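Local coordinates for cell division control protein 73 (Saccharomyces cerevisiae, PDB 3V46) that helps the Paf1 complex associate with chromatin during RNA polymerase II transcription, here through a C-terminal Ras-like domain that does not bind GTP, at residues D74-F79 / F100-W105; Y119-F122 / S126-Q129; I57-E62 / Y155-L160. One frame throughout, in Å; residues are numbered along the deposited sequence.

Interaction 1: D74-F79 / F100-W105; sequences DNTRMF and FNNYQW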
ATOM      1  N   ASP A  74      -9.350  -2.476   1.364  1.00 14.91           N
ATOM      2  CA  ASP A  74      -9.702  -1.541   0.289  1.00 15.29           C
ATOM      3  C   ASP A  74     -10.773  -0.544   0.701  1.00 15.70           C
ATOM      4  O   ASP A  74     -11.316   0.169  -0.136  1.00 18.36           O
ATOM      5  CB  ASP A  74     -10.115  -2.280  -0.993  1.00 16.23           C
ATOM      6  CG  ASP A  74     -11.482  -2.961  -0.903  1.00 18.86           C
ATOM      7  OD1 ASP A  74     -12.160  -2.866   0.132  1.00 19.42           O
ATOM      8  OD2 ASP A  74     -11.891  -3.595  -1.901  1.00 22.42           O
ATOM      9  N   ASN A  75     -11.040  -0.475   2.002  1.00 17.57           N
ATOM     10  CA  ASN A  75     -12.115   0.342   2.541  1.00 20.45           C
ATOM     11  C   ASN A  75     -11.810   0.663   3.999  1.00 21.17           C
ATOM     12  O   ASN A  75     -10.848   0.159   4.561  1.00 20.50           O
ATOM     13  CB  ASN A  75     -13.434  -0.421   2.459  1.00 21.13           C
ATOM     14  CG  ASN A  75     -13.446  -1.631   3.369  1.00 21.46           C
ATOM     15  OD1 ASN A  75     -13.877  -1.553   4.523  1.00 24.04           O
ATOM     16  ND2 ASN A  75     -12.924  -2.740   2.882  1.00 22.74           N
ATOM     17  N   THR A  76     -12.626   1.494   4.622  1.00 23.17           N
ATOM     18  CA  THR A  76     -12.368   1.885   6.005  1.00 25.40           C
ATOM     19  C   THR A  76     -13.492   1.491   6.954  1.00 25.52           C
ATOM     20  O   THR A  76     -13.657   2.108   8.009  1.00 26.99           O
ATOM     21  CB  THR A  76     -12.115   3.403   6.127  1.00 29.56           C
ATOM     22  OG1 THR A  76     -13.241   4.121   5.621  1.00 34.32           O
ATOM     23  CG2 THR A  76     -10.866   3.812   5.347  1.00 32.16           C
ATOM     24  N   ARG A  77     -14.256   0.461   6.595  1.00 26.85           N
ATOM     25  CA  ARG A  77     -15.363   0.015   7.439  1.00 30.04           C
ATOM     26  C   ARG A  77     -14.891  -0.522   8.799  1.00 31.73           C
ATOM     27  O   ARG A  77     -15.625  -0.460   9.781  1.00 36.78           O
ATOM     28  CB  ARG A  77     -16.194  -1.050   6.714  1.00 32.90           C
ATOM     29  CG  ARG A  77     -16.829  -0.560   5.413  1.00 33.46           C
ATOM     30  CD  ARG A  77     -17.799  -1.589   4.819  1.00 35.17           C
ATOM     31  NE  ARG A  77     -17.133  -2.849   4.480  1.00 36.67           N
ATOM     32  CZ  ARG A  77     -16.519  -3.086   3.321  1.00 39.22           C
ATOM     33  NH1 ARG A  77     -15.935  -4.257   3.103  1.00 39.53           N
ATOM     34  NH2 ARG A  77     -16.488  -2.152   2.380  1.00 37.89           N
ATOM     35  N   MET A  78     -13.673  -1.045   8.854  1.00 33.10           N
ATOM     36  CA  MET A  78     -13.140  -1.634  10.082  1.00 34.80           C
ATOM     37  C   MET A  78     -12.779  -0.575  11.115  1.00 36.41           C
ATOM     38  O   MET A  78     -12.493  -0.906  12.260  1.00 37.02           O
ATOM     39  CB  MET A  78     -11.891  -2.474   9.788  1.00 35.05           C
ATOM     40  CG  MET A  78     -10.632  -1.656   9.491  1.00 37.05           C
ATOM     41  SD  MET A  78      -9.149  -2.674   9.327  1.00 38.91           S
ATOM     42  CE  MET A  78      -8.783  -3.062  11.036  1.00 41.39           C
ATOM     43  N   PHE A  79     -12.782   0.690  10.707  1.00 32.80           N
ATOM     44  CA  PHE A  79     -12.277   1.767  11.549  1.00 31.63           C
ATOM     45  C   PHE A  79     -13.377   2.308  12.447  1.00 33.24           C
ATOM     46  O   PHE A  79     -13.842   3.433  12.280  1.00 34.40           O
ATOM     47  CB  PHE A  79     -11.680   2.875  10.682  1.00 25.95           C
ATOM     48  CG  PHE A  79     -10.400   2.480  10.003  1.00 25.21           C
ATOM     49  CD1 PHE A  79     -10.416   1.743   8.839  1.00 27.43           C
ATOM     50  CD2 PHE A  79      -9.182   2.839  10.543  1.00 26.14           C
ATOM     51  CE1 PHE A  79      -9.233   1.380   8.224  1.00 26.95           C
ATOM     52  CE2 PHE A  79      -8.010   2.478   9.933  1.00 25.52           C
ATOM     53  CZ  PHE A  79      -8.038   1.746   8.776  1.00 23.02           C
ATOM     54  N   PHE A 100      -9.126  10.465   0.300  1.00 25.34           N
ATOM     55  CA  PHE A 100      -8.852  10.659   1.727  1.00 24.83           C
ATOM     56  C   PHE A 100      -9.984  11.336   2.507  1.00 26.54           C
ATOM     57  O   PHE A 100      -9.832  11.615   3.693  1.00 29.65           O
ATOM     58  CB  PHE A 100      -7.555  11.464   1.886  1.00 24.79           C
ATOM     59  CG  PHE A 100      -6.516  11.121   0.856  1.00 23.56           C
ATOM     60  CD1 PHE A 100      -5.941   9.861   0.830  1.00 23.44           C
ATOM     61  CD2 PHE A 100      -6.125  12.045  -0.098  1.00 24.05           C
ATOM     62  CE1 PHE A 100      -5.008   9.530  -0.125  1.00 23.93           C
ATOM     63  CE2 PHE A 100      -5.177  11.711  -1.048  1.00 23.66           C
ATOM     64  CZ  PHE A 100      -4.628  10.448  -1.063  1.00 23.14           C
ATOM     65  N   ASN A 101     -11.124  11.569   1.869  1.00 28.92           N
ATOM     66  CA  ASN A 101     -12.155  12.405   2.487  1.00 28.92           C
ATOM     67  C   ASN A 101     -12.656  11.905   3.846  1.00 33.55           C
ATOM     68  O   ASN A 101     -12.947  12.706   4.736  1.00 35.39           O
ATOM     69  CB  ASN A 101     -13.336  12.605   1.540  1.00 32.52           C
ATOM     70  CG  ASN A 101     -14.414  13.478   2.153  1.00 46.58           C
ATOM     71  OD1 ASN A 101     -15.484  12.996   2.533  1.00 53.12           O
ATOM     72  ND2 ASN A 101     -14.124  14.770   2.279  1.00 50.21           N
ATOM     73  N   ASN A 102     -12.758  10.592   4.010  1.00 32.12           N
ATOM     74  CA  ASN A 102     -13.256  10.012   5.259  1.00 36.65           C
ATOM     75  C   ASN A 102     -12.139   9.461   6.149  1.00 32.17           C
ATOM     76  O   ASN A 102     -12.392   8.745   7.117  1.00 35.09           O
ATOM     77  CB  ASN A 102     -14.281   8.916   4.954  1.00 42.19           C
ATOM     78  CG  ASN A 102     -14.684   8.129   6.186  1.00 53.64           C
ATOM     79  OD1 ASN A 102     -15.536   8.562   6.967  1.00 56.08           O
ATOM     80  ND2 ASN A 102     -14.072   6.961   6.367  1.00 57.19           N
ATOM     81  N   TYR A 103     -10.899   9.803   5.825  1.00 26.53           N
ATOM     82  CA  TYR A 103      -9.764   9.371   6.628  1.00 23.06           C
ATOM     83  C   TYR A 103      -9.645  10.273   7.866  1.00 23.49           C
ATOM     84  O   TYR A 103     -10.122  11.407   7.861  1.00 25.81           O
ATOM     85  CB  TYR A 103      -8.467   9.452   5.812  1.00 21.79           C
ATOM     86  CG  TYR A 103      -8.248   8.381   4.744  1.00 21.63           C
ATOM     87  CD1 TYR A 103      -9.278   7.579   4.278  1.00 23.69           C
ATOM     88  CD2 TYR A 103      -6.983   8.179   4.214  1.00 21.64           C
ATOM     89  CE1 TYR A 103      -9.049   6.608   3.299  1.00 22.31           C
ATOM     90  CE2 TYR A 103      -6.743   7.220   3.248  1.00 20.15           C
ATOM     91  CZ  TYR A 103      -7.771   6.435   2.789  1.00 18.99           C
ATOM     92  OH  TYR A 103      -7.493   5.474   1.825  1.00 20.80           O
ATOM     93  N   GLN A 104      -8.992   9.782   8.916  1.00 23.43           N
ATOM     94  CA  GLN A 104      -8.807  10.576  10.128  1.00 23.16           C
ATOM     95  C   GLN A 104      -8.110  11.883   9.783  1.00 23.56           C
ATOM     96  O   GLN A 104      -8.484  12.952  10.280  1.00 24.20           O
ATOM     97  CB  GLN A 104      -7.963   9.812  11.146  1.00 23.76           C
ATOM     98  CG  GLN A 104      -7.785  10.537  12.452  1.00 25.32           C
ATOM     99  CD  GLN A 104      -9.101  10.756  13.164  1.00 32.20           C
ATOM    100  OE1 GLN A 104      -9.993   9.909  13.117  1.00 40.15           O
ATOM    101  NE2 GLN A 104      -9.230  11.898  13.824  1.00 37.87           N
ATOM    102  N   TRP A 105      -7.081  11.779   8.947  1.00 22.81           N
ATOM    103  CA  TRP A 105      -6.356  12.940   8.447  1.00 24.60           C
ATOM    104  C   TRP A 105      -6.671  13.039   6.964  1.00 23.96           C
ATOM    105  O   TRP A 105      -6.192  12.229   6.156  1.00 25.33           O
ATOM    106  CB  TRP A 105      -4.847  12.789   8.704  1.00 24.57           C
ATOM    107  CG  TRP A 105      -4.568  12.418  10.122  1.00 25.56           C
ATOM    108  CD1 TRP A 105      -4.571  13.253  11.202  1.00 26.02           C
ATOM    109  CD2 TRP A 105      -4.283  11.108  10.627  1.00 25.31           C
ATOM    110  NE1 TRP A 105      -4.303  12.546  12.348  1.00 27.95           N
ATOM    111  CE2 TRP A 105      -4.115  11.227  12.023  1.00 26.84           C
ATOM    112  CE3 TRP A 105      -4.140   9.847  10.034  1.00 23.71           C
ATOM    113  CZ2 TRP A 105      -3.818  10.136  12.836  1.00 26.67           C
ATOM    114  CZ3 TRP A 105      -3.844   8.767  10.841  1.00 28.02           C
ATOM    115  CH2 TRP A 105      -3.690   8.919  12.230  1.00 26.24           C
TER
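T76 meets both N102 and Y103, and its two branches divide the work. The methyl CG2 lies 3.9 Å from CE1 of the Y103 ring, which it approaches obliquely, while OG1 comes within 3.1 Å of N102 ND2. With chi1 at 58°, OG1 sits between the backbone N and the carbonyl carbon of T76, and CG2 is thereby swung to the flank that meets the tyrosine. N102 holds its CG trans to its own backbone N (chi1 171°), which carries the amide across to the threonine; the two side chains run past one another in opposite senses. The Y103 side chain instead crosses T76 at about a right angle, and CA of F100 rests 3.8 Å above the plane of the Y103 ring, toward the rim.

Each partner is presented by a type I beta turn. F79 N donates to T76 O in the first, and Y103 N to F100 O in the second. Ahead of T76 the loop is braced by N75, whose amide uses both ends: ND2 gives a nearly straight bond to D74 OD1 (2.9 Å, 173°), and OD1 accepts from R77 N at 2.9 Å, making an Asx turn. The R77 guanidinium lies flat over that same oxygen, with N75 OD1 3.3 Å from its plane, so the amide is unlikely to turn freely.

Only T76, N102 and Y103 touch, and the contact is small, joining the loop after strand 68-73 to the one between strand 88-92 and helix 108-114. W85 also packs on T76 and meets the Y103 ring, whose OH is hydrogen-bonded to Q99 NE2. Y103 also touches L18 of strand 16-18, I91 of strand 88-92 and L111 of helix 108-114.

Interaction 2: Y119-F122 / S126-Q129; sequences YFHF and SVPQ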
ATOM      1  N   TYR A 119       2.549   5.524  -4.705  1.00 14.44           N
ATOM      2  CA  TYR A 119       1.792   5.656  -5.933  1.00 14.81           C
ATOM      3  C   TYR A 119       2.450   4.758  -6.984  1.00 15.99           C
ATOM      4  O   TYR A 119       3.544   5.039  -7.453  1.00 17.15           O
ATOM      5  CB  TYR A 119       1.758   7.109  -6.426  1.00 15.48           C
ATOM      6  CG  TYR A 119       1.007   7.271  -7.725  1.00 15.92           C
ATOM      7  CD1 TYR A 119      -0.382   7.272  -7.751  1.00 18.61           C
ATOM      8  CD2 TYR A 119       1.683   7.429  -8.927  1.00 18.26           C
ATOM      9  CE1 TYR A 119      -1.079   7.410  -8.927  1.00 19.39           C
ATOM     10  CE2 TYR A 119       0.994   7.582 -10.113  1.00 20.32           C
ATOM     11  CZ  TYR A 119      -0.385   7.566 -10.108  1.00 18.99           C
ATOM     12  OH  TYR A 119      -1.079   7.726 -11.280  1.00 24.98           O
ATOM     13  N   PHE A 120       1.780   3.672  -7.336  1.00 15.43           N
ATOM     14  CA  PHE A 120       2.287   2.734  -8.331  1.00 17.31           C
ATOM     15  C   PHE A 120       1.681   3.045  -9.691  1.00 16.76           C
ATOM     16  O   PHE A 120       0.483   3.341  -9.805  1.00 19.44           O
ATOM     17  CB  PHE A 120       1.929   1.287  -7.947  1.00 17.37           C
ATOM     18  CG  PHE A 120       2.803   0.698  -6.874  1.00 18.68           C
ATOM     19  CD1 PHE A 120       2.574   0.981  -5.536  1.00 22.11           C
ATOM     20  CD2 PHE A 120       3.841  -0.159  -7.206  1.00 20.14           C
ATOM     21  CE1 PHE A 120       3.370   0.421  -4.554  1.00 25.84           C
ATOM     22  CE2 PHE A 120       4.632  -0.727  -6.228  1.00 24.28           C
ATOM     23  CZ  PHE A 120       4.404  -0.428  -4.904  1.00 25.50           C
ATOM     24  N   HIS A 121       2.510   2.981 -10.726  1.00 20.20           N
ATOM     25  CA  HIS A 121       2.036   3.213 -12.080  1.00 21.67           C
ATOM     26  C   HIS A 121       2.946   2.523 -13.087  1.00 21.78           C
ATOM     27  O   HIS A 121       4.042   2.071 -12.748  1.00 20.52           O
ATOM     28  CB  HIS A 121       1.975   4.710 -12.374  1.00 25.71           C
ATOM     29  CG  HIS A 121       3.316   5.366 -12.394  1.00 25.42           C
ATOM     30  ND1 HIS A 121       3.950   5.728 -13.565  1.00 30.17           N
ATOM     31  CD2 HIS A 121       4.152   5.716 -11.390  1.00 26.76           C
ATOM     32  CE1 HIS A 121       5.118   6.273 -13.278  1.00 33.09           C
ATOM     33  NE2 HIS A 121       5.266   6.276 -11.966  1.00 32.05           N
ATOM     34  N   PHE A 122       2.477   2.409 -14.316  1.00 24.32           N
ATOM     35  CA  PHE A 122       3.278   1.789 -15.357  1.00 22.70           C
ATOM     36  C   PHE A 122       4.279   2.766 -15.924  1.00 24.85           C
ATOM     37  O   PHE A 122       3.973   3.946 -16.126  1.00 26.28           O
ATOM     38  CB  PHE A 122       2.402   1.257 -16.484  1.00 22.75           C
ATOM     39  CG  PHE A 122       1.665  -0.002 -16.132  1.00 23.17           C
ATOM     40  CD1 PHE A 122       2.341  -1.083 -15.596  1.00 25.08           C
ATOM     41  CD2 PHE A 122       0.306  -0.103 -16.339  1.00 27.99           C
ATOM     42  CE1 PHE A 122       1.672  -2.245 -15.271  1.00 26.95           C
ATOM     43  CE2 PHE A 122      -0.375  -1.264 -16.015  1.00 29.45           C
ATOM     44  CZ  PHE A 122       0.309  -2.334 -15.480  1.00 27.98           C
ATOM     45  N   SER A 126       2.217   8.988 -17.428  1.00 33.52           N
ATOM     46  CA  SER A 126       2.539  10.182 -16.659  1.00 35.56           C
ATOM     47  C   SER A 126       1.899  10.151 -15.286  1.00 31.13           C
ATOM     48  O   SER A 126       0.846   9.554 -15.095  1.00 32.60           O
ATOM     49  CB  SER A 126       2.071  11.438 -17.394  1.00 39.35           C
ATOM     50  OG  SER A 126       2.569  11.463 -18.716  1.00 45.44           O
ATOM     51  N   VAL A 127       2.550  10.813 -14.338  1.00 29.85           N
ATOM     52  CA  VAL A 127       2.014  10.997 -13.006  1.00 27.52           C
ATOM     53  C   VAL A 127       1.244  12.319 -12.980  1.00 27.10           C
ATOM     54  O   VAL A 127       1.761  13.346 -13.415  1.00 31.11           O
ATOM     55  CB  VAL A 127       3.162  11.017 -11.978  1.00 27.54           C
ATOM     56  CG1 VAL A 127       2.633  11.191 -10.563  1.00 25.09           C
ATOM     57  CG2 VAL A 127       3.996   9.750 -12.099  1.00 30.92           C
ATOM     58  N   PRO A 128      -0.008  12.301 -12.488  1.00 28.35           N
ATOM     59  CA  PRO A 128      -0.775  13.549 -12.389  1.00 29.36           C
ATOM     60  C   PRO A 128       0.015  14.603 -11.605  1.00 31.09           C
ATOM     61  O   PRO A 128       0.712  14.263 -10.655  1.00 25.91           O
ATOM     62  CB  PRO A 128      -2.039  13.126 -11.630  1.00 34.46           C
ATOM     63  CG  PRO A 128      -2.180  11.665 -11.912  1.00 32.96           C
ATOM     64  CD  PRO A 128      -0.783  11.131 -12.038  1.00 30.18           C
ATOM     65  N   GLN A 129      -0.068  15.867 -11.998  1.00 34.57           N
ATOM     66  CA  GLN A 129       0.739  16.876 -11.331  1.00 37.29           C
ATOM     67  C   GLN A 129       0.486  16.912  -9.824  1.00 33.26           C
ATOM     68  O   GLN A 129       1.429  17.050  -9.044  1.00 33.34           O
ATOM     69  CB  GLN A 129       0.504  18.267 -11.928  1.00 41.16           C
ATOM     70  CG  GLN A 129       1.490  19.306 -11.405  1.00 46.71           C
ATOM     71  CD  GLN A 129       2.927  18.989 -11.787  1.00 48.65           C
ATOM     72  OE1 GLN A 129       3.788  18.818 -10.926  1.00 48.11           O
ATOM     73  NE2 GLN A 129       3.192  18.914 -13.087  1.00 55.47           N
TER
HETATM   74  O   HOH W   1       0.145   7.400 -13.622  1.00 27.91           O
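H121 and V127 are the closest pair of backbones, their CA atoms 7.8 Å apart, which sets the end of strand 116-122 and the loop before helix 129-133 close enough for side chains to bridge them. V127 splits its two methyls between neighbours. CG2 sits over one face of the H121 imidazole, 3.9 Å from the ring centroid and 20° off its normal, a CH-pi contact; CG1 lies 4.0 Å from Y119 CE2. The Y119 ring, extended from the strand with CG trans to the backbone N (chi1 178°), slides past V127 and brings its hydroxyl up to P128, the N-cap residue of the following helix, with OH 3.5 Å from CD. A water in the plane of the Y119 ring lies 2.7 Å from Y119 OH and donates to S126 O, also at 2.7 Å. A phenylalanine in place of Y119 would probably keep the contact with V127 but leave this water without its phenolic partner, weakening the link to the S126 carbonyl. Apolar packing thus supplies the direct contact, while a polar link between strand and loop runs through a water.

Interaction 3: I57-E62 / Y155-L160; sequences IEKNFE and YFWHSL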
ATOM      1  N   ILE A  57      -1.429 -10.607   5.041  1.00 18.12           N
ATOM      2  CA  ILE A  57      -0.103 -11.029   4.623  1.00 18.78           C
ATOM      3  C   ILE A  57       0.812 -11.013   5.833  1.00 19.14           C
ATOM      4  O   ILE A  57       0.877 -10.016   6.554  1.00 22.87           O
ATOM      5  CB  ILE A  57       0.480 -10.089   3.533  1.00 20.59           C
ATOM      6  CG1 ILE A  57      -0.303 -10.218   2.224  1.00 25.88           C
ATOM      7  CG2 ILE A  57       1.946 -10.408   3.273  1.00 27.11           C
ATOM      8  CD1 ILE A  57       0.252  -9.345   1.090  1.00 27.19           C
ATOM      9  N   GLU A  58       1.518 -12.116   6.065  1.00 17.97           N
ATOM     10  CA  GLU A  58       2.511 -12.163   7.115  1.00 20.57           C
ATOM     11  C   GLU A  58       3.885 -12.023   6.473  1.00 18.79           C
ATOM     12  O   GLU A  58       4.162 -12.628   5.430  1.00 18.37           O
ATOM     13  CB  GLU A  58       2.409 -13.481   7.886  1.00 25.20           C
ATOM     14  CG  GLU A  58       3.381 -13.584   9.038  1.00 28.38           C
ATOM     15  CD  GLU A  58       2.980 -14.635  10.079  1.00 29.89           C
ATOM     16  OE1 GLU A  58       1.781 -14.804  10.378  1.00 29.05           O
ATOM     17  OE2 GLU A  58       3.877 -15.295  10.594  1.00 30.41           O
ATOM     18  N   LYS A  59       4.735 -11.210   7.088  1.00 18.87           N
ATOM     19  CA  LYS A  59       6.077 -10.963   6.596  1.00 19.79           C
ATOM     20  C   LYS A  59       7.106 -11.160   7.692  1.00 19.70           C
ATOM     21  O   LYS A  59       6.974 -10.625   8.794  1.00 20.40           O
ATOM     22  CB  LYS A  59       6.187  -9.534   6.058  1.00 19.66           C
ATOM     23  CG  LYS A  59       7.581  -9.144   5.558  1.00 20.31           C
ATOM     24  CD  LYS A  59       7.940  -9.904   4.294  1.00 23.20           C
ATOM     25  CE  LYS A  59       9.264  -9.424   3.715  1.00 26.17           C
ATOM     26  NZ  LYS A  59       9.677 -10.244   2.553  1.00 29.07           N
ATOM     27  N   ASN A  60       8.138 -11.934   7.381  1.00 18.03           N
ATOM     28  CA  ASN A  60       9.292 -12.046   8.255  1.00 21.77           C
ATOM     29  C   ASN A  60      10.358 -11.076   7.744  1.00 22.82           C
ATOM     30  O   ASN A  60      10.964 -11.292   6.695  1.00 27.54           O
ATOM     31  CB  ASN A  60       9.808 -13.484   8.265  1.00 26.99           C
ATOM     32  CG  ASN A  60      10.856 -13.716   9.336  1.00 41.48           C
ATOM     33  OD1 ASN A  60      12.048 -13.820   9.045  1.00 53.38           O
ATOM     34  ND2 ASN A  60      10.414 -13.791  10.591  1.00 46.43           N
ATOM     35  N   PHE A  61      10.542  -9.977   8.466  1.00 18.18           N
ATOM     36  CA  PHE A  61      11.536  -8.972   8.110  1.00 18.02           C
ATOM     37  C   PHE A  61      12.883  -9.310   8.725  1.00 18.48           C
ATOM     38  O   PHE A  61      12.960  -9.820   9.847  1.00 23.61           O
ATOM     39  CB  PHE A  61      11.120  -7.606   8.643  1.00 18.89           C
ATOM     40  CG  PHE A  61       9.934  -6.997   7.952  1.00 18.88           C
ATOM     41  CD1 PHE A  61      10.077  -6.379   6.726  1.00 17.64           C
ATOM     42  CD2 PHE A  61       8.678  -7.017   8.547  1.00 20.14           C
ATOM     43  CE1 PHE A  61       8.994  -5.786   6.094  1.00 19.41           C
ATOM     44  CE2 PHE A  61       7.590  -6.423   7.922  1.00 20.71           C
ATOM     45  CZ  PHE A  61       7.749  -5.815   6.689  1.00 19.92           C
ATOM     46  N   GLU A  62      13.948  -9.005   7.998  1.00 20.43           N
ATOM     47  CA  GLU A  62      15.297  -9.224   8.489  1.00 23.78           C
ATOM     48  C   GLU A  62      15.597  -8.432   9.750  1.00 25.66           C
ATOM     49  O   GLU A  62      16.376  -8.871  10.595  1.00 24.62           O
ATOM     50  CB  GLU A  62      16.304  -8.809   7.423  1.00 29.05           C
ATOM     51  CG  GLU A  62      16.270  -9.662   6.190  1.00 34.63           C
ATOM     52  CD  GLU A  62      17.000  -9.008   5.043  1.00 43.29           C
ATOM     53  OE1 GLU A  62      16.573  -7.916   4.607  1.00 50.47           O
ATOM     54  OE2 GLU A  62      18.001  -9.581   4.585  1.00 40.43           O
ATOM     55  N   TYR A 155      12.495  -4.099  -2.951  1.00 23.29           N
ATOM     56  CA  TYR A 155      12.640  -2.703  -2.575  1.00 22.58           C
ATOM     57  C   TYR A 155      11.422  -2.210  -1.806  1.00 20.56           C
ATOM     58  O   TYR A 155      11.543  -1.451  -0.847  1.00 20.16           O
ATOM     59  CB  TYR A 155      12.858  -1.827  -3.804  1.00 26.81           C
ATOM     60  CG  TYR A 155      12.833  -0.376  -3.423  1.00 37.62           C
ATOM     61  CD1 TYR A 155      13.926   0.224  -2.824  1.00 44.29           C
ATOM     62  CD2 TYR A 155      11.689   0.374  -3.595  1.00 38.80           C
ATOM     63  CE1 TYR A 155      13.886   1.548  -2.443  1.00 46.20           C
ATOM     64  CE2 TYR A 155      11.637   1.684  -3.221  1.00 43.37           C
ATOM     65  CZ  TYR A 155      12.737   2.275  -2.644  1.00 46.02           C
ATOM     66  OH  TYR A 155      12.682   3.600  -2.262  1.00 49.13           O
ATOM     67  N   PHE A 156      10.237  -2.646  -2.210  1.00 18.46           N
ATOM     68  CA  PHE A 156       9.045  -2.228  -1.502  1.00 17.35           C
ATOM     69  C   PHE A 156       9.100  -2.703  -0.064  1.00 16.92           C
ATOM     70  O   PHE A 156       8.841  -1.938   0.858  1.00 17.06           O
ATOM     71  CB  PHE A 156       7.765  -2.752  -2.141  1.00 18.22           C
ATOM     72  CG  PHE A 156       6.564  -2.504  -1.290  1.00 17.67           C
ATOM     73  CD1 PHE A 156       5.938  -1.267  -1.321  1.00 18.28           C
ATOM     74  CD2 PHE A 156       6.094  -3.475  -0.408  1.00 18.31           C
ATOM     75  CE1 PHE A 156       4.863  -1.000  -0.520  1.00 18.93           C
ATOM     76  CE2 PHE A 156       4.999  -3.214   0.399  1.00 17.53           C
ATOM     77  CZ  PHE A 156       4.379  -1.970   0.338  1.00 18.91           C
ATOM     78  N   TRP A 157       9.417  -3.977   0.138  1.00 17.31           N
ATOM     79  CA  TRP A 157       9.458  -4.495   1.495  1.00 17.11           C
ATOM     80  C   TRP A 157      10.528  -3.810   2.328  1.00 17.69           C
ATOM     81  O   TRP A 157      10.321  -3.587   3.518  1.00 19.19           O
ATOM     82  CB  TRP A 157       9.664  -6.007   1.500  1.00 16.96           C
ATOM     83  CG  TRP A 157       8.439  -6.815   1.210  1.00 18.15           C
ATOM     84  CD1 TRP A 157       8.272  -7.698   0.188  1.00 18.97           C
ATOM     85  CD2 TRP A 157       7.222  -6.843   1.964  1.00 17.66           C
ATOM     86  NE1 TRP A 157       7.035  -8.285   0.264  1.00 20.78           N
ATOM     87  CE2 TRP A 157       6.372  -7.782   1.349  1.00 19.43           C
ATOM     88  CE3 TRP A 157       6.778  -6.185   3.113  1.00 20.47           C
ATOM     89  CZ2 TRP A 157       5.097  -8.062   1.833  1.00 21.00           C
ATOM     90  CZ3 TRP A 157       5.513  -6.469   3.594  1.00 22.37           C
ATOM     91  CH2 TRP A 157       4.689  -7.403   2.958  1.00 23.63           C
ATOM     92  N   HIS A 158      11.671  -3.488   1.719  1.00 21.13           N
ATOM     93  CA  HIS A 158      12.731  -2.757   2.410  1.00 22.33           C
ATOM     94  C   HIS A 158      12.238  -1.367   2.821  1.00 19.19           C
ATOM     95  O   HIS A 158      12.487  -0.920   3.940  1.00 20.25           O
ATOM     96  CB  HIS A 158      13.982  -2.674   1.514  1.00 25.05           C
ATOM     97  CG  HIS A 158      15.019  -1.699   1.980  1.00 37.95           C
ATOM     98  ND1 HIS A 158      16.041  -2.050   2.835  1.00 44.63           N
ATOM     99  CD2 HIS A 158      15.205  -0.389   1.690  1.00 41.68           C
ATOM    100  CE1 HIS A 158      16.807  -0.997   3.061  1.00 44.69           C
ATOM    101  NE2 HIS A 158      16.323   0.024   2.375  1.00 46.84           N
ATOM    102  N   SER A 159      11.512  -0.706   1.916  1.00 20.15           N
ATOM    103  CA  SER A 159      10.945   0.617   2.159  1.00 22.29           C
ATOM    104  C   SER A 159       9.971   0.560   3.322  1.00 19.43           C
ATOM    105  O   SER A 159       9.982   1.412   4.212  1.00 19.57           O
ATOM    106  CB  SER A 159      10.225   1.121   0.900  1.00 26.22           C
ATOM    107  OG  SER A 159       9.525   2.326   1.145  1.00 30.25           O
ATOM    108  N   LEU A 160       9.131  -0.468   3.330  1.00 19.68           N
ATOM    109  CA  LEU A 160       8.141  -0.602   4.384  1.00 18.33           C
ATOM    110  C   LEU A 160       8.799  -0.997   5.717  1.00 19.98           C
ATOM    111  O   LEU A 160       8.405  -0.521   6.775  1.00 20.78           O
ATOM    112  CB  LEU A 160       7.082  -1.617   3.969  1.00 18.33           C
ATOM    113  CG  LEU A 160       5.896  -1.746   4.915  1.00 20.85           C
ATOM    114  CD1 LEU A 160       5.218  -0.398   5.148  1.00 24.07           C
ATOM    115  CD2 LEU A 160       4.906  -2.751   4.360  1.00 25.52           C
TER
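W157 projects from helix 149-166 toward K59 and F61 in a Ras-like fold, joining the C-terminal helix to edge strand 54-59 of the mixed sheet and the residues that follow it. W157 has more surface buried here than any other residue, and F61 and K59 come next.

The lysine chain lies across one face of the indole. CG is trans to the backbone N, and a bend at chi2 (69°) turns the rest of the chain along the ring system: CB lies off the rim by CZ3 and CH2, CG over the six-membered ring, CD over the middle, and CE over the five-membered ring, 3.7 Å from W157 CG. The ammonium group continues the same path, with K59 NZ 3.9 Å from the centroid of the W157 five-membered ring and 15° off its normal, a cation-pi interaction added to the CH-pi contact of CE. On the opposite face lies CD2 of F156, from the same helix.

F61 closes on this pair from another direction. Its ring centre is covered by K59 CG, 3.4 Å above the plane, so the start of the lysine chain is held between phenyl and indole. The two aromatic planes are inclined at 73°, an oblique pairing; CZ of F61 approaches W157 CE3 at 3.7 Å. I57 adds its methyl CG2 at the far rim of the indole, 4.1 Å from W157 CH2.

Outside the segments, W157 NE1 is hydrogen-bonded to the carbonyl of L36, which ties the indole to helix 32-38 and probably limits its rotation, and F70 of strand 68-73 packs against K59 and F61. F61 CE1 lies 3.6 Å from the carbonyl oxygen of W157, which meets the phenyl ring at its edge.

In the fold
After strand 16-18 and helix 32-38, the chain reaches 57-62, where interaction 3 opens; its partner 155-160 comes only near the end. The long loop so closed contains both other contacts. Interaction 1 opens after strand 68-73 and closes before helix 108-114, with strand 88-92 between; interaction 2 follows in series, a short connection from strand 116-122 to the start of helix 129-133. Interactions 1 and 3 lie on opposite sides of the chain's centre, one joining loops and the other fixing the C-terminal helix to an edge strand. Interactions 2 and 3 reach the same sheet and touch where F120 CZ packs 4.0 Å from F156 CD1.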